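Carboxylesterase SOBER1 (Arabidopsis thaliana, PDB 6AVX) hydrolyses carboxylic esters with a preference for short acyl chains, shows phospholipase A2 activity, and dampens the hypersensitive response triggered by the bacterial effector AvrBsT. Local coordinates at residues F137-I142 with F176-A180; V118-T124 with Q144-A149. The protein carries 1 engineered substitution. One frame throughout, in Å; residues are numbered along the deposited sequence.

Contact 1: F137-I142 with F176-A180; sequences FTSSII and FLKEA
Three residues, Phe176, Ile142 and Glu179, carry most of the 305 Å² buried here. Residues 176-180 lie on helix 173-180, with Ala180 N to Phe176 O at 3.0 Å. Opposite them, the extended Phe137-Thr138 leads into a 3-10 segment that begins at Ser139 and runs on past Ile142, opened by an ST turn in which Ser140 N donates to Thr138 OG1 at 3.1 Å. The CA atoms of Ser139 and Phe176 stand 7.2 Å apart, those of Ile142 and Ala180 5.8 Å. Phe176, chi1 t and chi2 94°, reaches across so that its CZ lies 3.7 Å from Phe137 CE1 and 3.8 Å from Ile142 CG1. The two rings are slid apart (centroids 5.8 Å, planes at 21°) and barely overlap. Ile142, in the mt rotamer, sets CD1 4.1 Å from the Phe176 ring centroid, 20° off the normal, a CH-pi contact, while its CG2 meets Ala180 CB at 4.0 Å. The carboxylate of Glu179 lies beside Ile142 CD1 (CD, 3.7 Å) and Ser139 CB (OE1, 3.8 Å). No hydrogen bond joins the segments; van der Waals packing dominates. Within the alpha/beta hydrolase fold, the contact fastens the loop between strands 127-131 and 154-159 to helix 173-180, with Phe137 also resting on Ala116 of helix 109-120.

Contact 2: V118-T124 with Q144-A149; sequences VLLYPKT and QFPEEA
Segment 118-124 continues from helix 109-120 into a loop, Tyr121 N still bonded to Val118 O at 3.2 Å, and then turns extended at Tyr121 (phi/psi -77/141) and again at Lys123 and Thr124. Segment 144-149 is irregular: Phe145 and Pro146 are extended, and a weak bond from Ala149 N to Pro146 O (3.0 Å) closes a turn. The backbones run alongside in the same order, with CA pairs Leu120-Phe145 at 4.9 Å, Pro122-Pro146 at 5.3 Å and Thr124-Glu148 at 4.9 Å. Leu119 CB sits over the face of the Phe145 ring, 3.7 Å from its centroid and 9° off the normal, a CH-pi contact; Leu119 CD1 reaches Phe145 CZ at 3.6 Å. Leu120, mt, brings CD2 to 3.8 Å from Phe145 CD1 at the ring edge. Pro146 CG lies 3.4 Å from Tyr121 O, and Ala149 CB 3.2 Å from the same oxygen. Thr124, chi1 m, donates from OG1 to Glu148 O at 2.7 Å, whereas the Glu148 carboxylate turns to a salt bridge with Lys151. Tyr121 OH bonds to Asp90 of helix 75-94. Leu119 O finds no hydrogen-bond partner in the model; Phe145 CA approaches it at 3.4 Å in a CA-H...O contact. In this alpha/beta hydrolase, helix 109-120 follows the probable nucleophile elbow, but its exit, away from the active site, is met mainly by carbon, with a single hydrogen bond fixing the segments at Thr124-Glu148.

Both contacts use the loop between strands 127-131 and 154-159 of this alpha/beta hydrolase, but against different helices: contact 1 meets helix 173-180, contact 2 helix 109-120 and the loop that follows. Their segments alternate along the chain and their centres lie 12 Å apart. Phe145 joins them, its CE2 3.7 Å from Ala180 CB and its CZ 3.9 Å from Phe137 CZ; Leu177 CD2 also lies 3.9 Å from Leu119 CD1. Each has buried residues beside exposed ones, so neither is wholly core or surface. Contact 1 is mainly side-chain packing without a hydrogen bond; contact 2, larger at 519 Å², brings backbone carbonyls against carbon and adds one hydrogen bond. Both lie away from the predicted charge-relay residues.

Contact 1: F137-I142 with F176-A180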
# COMPACT_ATOMS: atom_id res chain seq x y z
N PHE A 137 1.25 0.53 -12.24
CA PHE A 137 1.93 1.18 -13.35
C PHE A 137 2.77 0.15 -14.07
O PHE A 137 2.92 -0.98 -13.62
CB PHE A 137 2.71 2.44 -12.90
CG PHE A 137 3.42 2.34 -11.55
CD1 PHE A 137 4.04 1.18 -11.14
CD2 PHE A 137 3.50 3.45 -10.73
CE1 PHE A 137 4.70 1.13 -9.91
CE2 PHE A 137 4.16 3.41 -9.52
CZ PHE A 137 4.76 2.25 -9.11
N THR A 138 3.28 0.53 -15.24
CA THR A 138 4.13 -0.33 -16.04
C THR A 138 5.59 -0.11 -15.67
O THR A 138 5.94 0.78 -14.88
CB THR A 138 3.98 -0.06 -17.54
OG1 THR A 138 4.63 1.17 -17.86
CG2 THR A 138 2.51 -0.01 -17.98
N SER A 139 6.48 -0.91 -16.26
CA SER A 139 7.90 -0.76 -16.01
C SER A 139 8.46 0.57 -16.53
O SER A 139 9.59 0.91 -16.18
CB SER A 139 8.67 -1.91 -16.63
OG SER A 139 8.42 -1.94 -18.01
N SER A 140 7.71 1.33 -17.32
CA SER A 140 8.18 2.64 -17.77
C SER A 140 8.50 3.57 -16.61
O SER A 140 9.33 4.48 -16.76
CB SER A 140 7.16 3.32 -18.69
OG SER A 140 5.98 3.64 -18.00
N ILE A 141 7.89 3.36 -15.44
CA ILE A 141 8.12 4.24 -14.30
C ILE A 141 9.38 3.90 -13.52
O ILE A 141 9.83 4.72 -12.71
CB ILE A 141 6.90 4.19 -13.35
CG1 ILE A 141 6.92 5.31 -12.32
CG2 ILE A 141 6.85 2.89 -12.58
CD1 ILE A 141 6.72 6.64 -12.89
N ILE A 142 9.94 2.71 -13.71
CA ILE A 142 11.01 2.24 -12.83
C ILE A 142 12.20 3.19 -12.86
O ILE A 142 12.87 3.39 -11.84
CB ILE A 142 11.41 0.80 -13.19
CG1 ILE A 142 10.28 -0.17 -12.78
CG2 ILE A 142 12.73 0.41 -12.53
CD1 ILE A 142 10.47 -1.61 -13.22
N PHE A 176 8.51 -7.55 -11.07
CA PHE A 176 8.57 -6.11 -11.23
C PHE A 176 9.52 -5.49 -10.22
O PHE A 176 10.39 -4.68 -10.57
CB PHE A 176 7.16 -5.54 -11.08
CG PHE A 176 7.08 -4.06 -11.23
CD1 PHE A 176 6.78 -3.49 -12.45
CD2 PHE A 176 7.29 -3.23 -10.15
CE1 PHE A 176 6.71 -2.11 -12.58
CE2 PHE A 176 7.22 -1.85 -10.29
CZ PHE A 176 6.93 -1.30 -11.49
N LEU A 177 9.41 -5.90 -8.97
CA LEU A 177 10.24 -5.32 -7.94
C LEU A 177 11.68 -5.76 -8.08
O LEU A 177 12.60 -4.98 -7.79
CB LEU A 177 9.65 -5.64 -6.56
CG LEU A 177 8.32 -4.91 -6.29
CD1 LEU A 177 7.66 -5.40 -5.00
CD2 LEU A 177 8.51 -3.40 -6.24
N LYS A 178 11.92 -6.98 -8.57
CA LYS A 178 13.28 -7.40 -8.87
C LYS A 178 13.89 -6.52 -9.96
O LYS A 178 15.03 -6.06 -9.82
CB LYS A 178 13.28 -8.87 -9.28
CG LYS A 178 14.66 -9.53 -9.30
CD LYS A 178 15.19 -9.81 -7.90
CE LYS A 178 14.36 -10.86 -7.17
NZ LYS A 178 14.90 -11.18 -5.82
N GLU A 179 13.15 -6.27 -11.03
CA GLU A 179 13.63 -5.35 -12.07
C GLU A 179 13.97 -4.00 -11.46
O GLU A 179 14.97 -3.37 -11.83
CB GLU A 179 12.59 -5.20 -13.18
CG GLU A 179 13.03 -4.24 -14.30
CD GLU A 179 12.02 -4.07 -15.45
OE1 GLU A 179 12.27 -3.23 -16.35
OE2 GLU A 179 10.98 -4.76 -15.47
N ALA A 180 13.16 -3.55 -10.51
CA ALA A 180 13.32 -2.24 -9.90
C ALA A 180 14.41 -2.20 -8.84
O ALA A 180 14.72 -1.11 -8.33
CB ALA A 180 11.98 -1.80 -9.29

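Contact 2: V118-T124 with Q144-A149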
# COMPACT_ATOMS: atom_id res chain seq x y z
N VAL A 118 5.66 4.53 -1.94
CA VAL A 118 6.96 4.19 -1.40
C VAL A 118 8.03 4.22 -2.49
O VAL A 118 9.12 4.77 -2.29
CB VAL A 118 6.89 2.82 -0.71
CG1 VAL A 118 8.28 2.29 -0.41
CG2 VAL A 118 6.02 2.90 0.55
N LEU A 119 7.72 3.65 -3.65
CA LEU A 119 8.75 3.50 -4.68
C LEU A 119 9.14 4.83 -5.31
O LEU A 119 10.22 4.93 -5.91
CB LEU A 119 8.28 2.54 -5.77
CG LEU A 119 8.01 1.09 -5.36
CD1 LEU A 119 7.39 0.30 -6.51
CD2 LEU A 119 9.29 0.44 -4.90
N LEU A 120 8.28 5.83 -5.22
CA LEU A 120 8.58 7.15 -5.77
C LEU A 120 9.05 8.14 -4.72
O LEU A 120 9.36 9.28 -5.07
CB LEU A 120 7.36 7.69 -6.52
CG LEU A 120 7.10 6.97 -7.84
CD1 LEU A 120 5.69 7.23 -8.34
CD2 LEU A 120 8.13 7.41 -8.92
N TYR A 121 9.11 7.76 -3.45
CA TYR A 121 9.50 8.72 -2.42
C TYR A 121 11.02 8.93 -2.45
O TYR A 121 11.77 7.98 -2.64
CB TYR A 121 9.06 8.24 -1.02
CG TYR A 121 9.02 9.40 -0.07
CD1 TYR A 121 9.94 9.54 0.97
CD2 TYR A 121 8.09 10.41 -0.24
CE1 TYR A 121 9.93 10.64 1.78
CE2 TYR A 121 8.08 11.53 0.58
CZ TYR A 121 9.01 11.63 1.59
OH TYR A 121 9.02 12.75 2.41
N PRO A 122 11.50 10.17 -2.26
CA PRO A 122 12.95 10.41 -2.41
C PRO A 122 13.82 9.81 -1.33
O PRO A 122 15.04 9.76 -1.51
CB PRO A 122 13.07 11.94 -2.41
CG PRO A 122 11.74 12.43 -2.85
CD PRO A 122 10.74 11.43 -2.29
N LYS A 123 13.24 9.37 -0.21
CA LYS A 123 13.99 8.85 0.93
C LYS A 123 13.58 7.42 1.26
O LYS A 123 12.46 7.00 0.96
CB LYS A 123 13.76 9.74 2.15
CG LYS A 123 14.25 11.16 1.88
CD LYS A 123 13.99 12.10 3.02
CE LYS A 123 14.46 13.51 2.67
NZ LYS A 123 14.04 14.48 3.70
N THR A 124 14.50 6.68 1.85
CA THR A 124 14.19 5.35 2.38
C THR A 124 13.24 5.49 3.56
O THR A 124 13.47 6.28 4.47
CB THR A 124 15.46 4.65 2.87
OG1 THR A 124 16.46 4.70 1.84
CG2 THR A 124 15.16 3.20 3.24
N GLN A 144 12.26 6.16 -12.72
CA GLN A 144 12.01 7.33 -11.89
C GLN A 144 12.00 7.02 -10.40
O GLN A 144 11.82 7.94 -9.60
CB GLN A 144 10.69 7.98 -12.31
CG GLN A 144 10.59 8.26 -13.82
CD GLN A 144 11.84 8.91 -14.39
OE1 GLN A 144 12.48 8.34 -15.28
NE2 GLN A 144 12.18 10.10 -13.92
N PHE A 145 12.19 5.77 -10.01
CA PHE A 145 12.23 5.45 -8.59
C PHE A 145 13.51 6.02 -8.00
O PHE A 145 14.60 5.69 -8.49
CB PHE A 145 12.21 3.96 -8.36
CG PHE A 145 10.94 3.26 -8.78
CD1 PHE A 145 9.78 3.94 -9.06
CD2 PHE A 145 10.93 1.88 -8.86
CE1 PHE A 145 8.63 3.25 -9.41
CE2 PHE A 145 9.79 1.19 -9.21
CZ PHE A 145 8.64 1.88 -9.49
N PRO A 146 13.44 6.88 -6.99
CA PRO A 146 14.66 7.44 -6.41
C PRO A 146 15.58 6.37 -5.84
O PRO A 146 15.15 5.31 -5.38
CB PRO A 146 14.12 8.37 -5.32
CG PRO A 146 12.79 8.77 -5.82
CD PRO A 146 12.24 7.52 -6.43
N GLU A 147 16.87 6.70 -5.79
CA GLU A 147 17.87 5.76 -5.33
C GLU A 147 17.52 5.22 -3.94
O GLU A 147 17.59 4.01 -3.71
CB GLU A 147 19.23 6.44 -5.31
CG GLU A 147 20.33 5.53 -4.79
CD GLU A 147 21.70 6.19 -4.76
OE1 GLU A 147 21.84 7.33 -5.24
OE2 GLU A 147 22.65 5.55 -4.26
N GLU A 148 17.16 6.11 -3.02
CA GLU A 148 16.92 5.64 -1.66
C GLU A 148 15.60 4.89 -1.53
O GLU A 148 15.46 4.06 -0.61
CB GLU A 148 17.00 6.80 -0.69
CG GLU A 148 18.38 7.45 -0.61
CD GLU A 148 19.35 6.60 0.16
OE1 GLU A 148 19.25 6.57 1.40
OE2 GLU A 148 20.20 5.93 -0.47
N ALA A 149 14.64 5.13 -2.42
CA ALA A 149 13.36 4.44 -2.35
C ALA A 149 13.55 2.95 -2.55
O ALA A 149 12.79 2.14 -2.00
CB ALA A 149 12.41 4.96 -3.41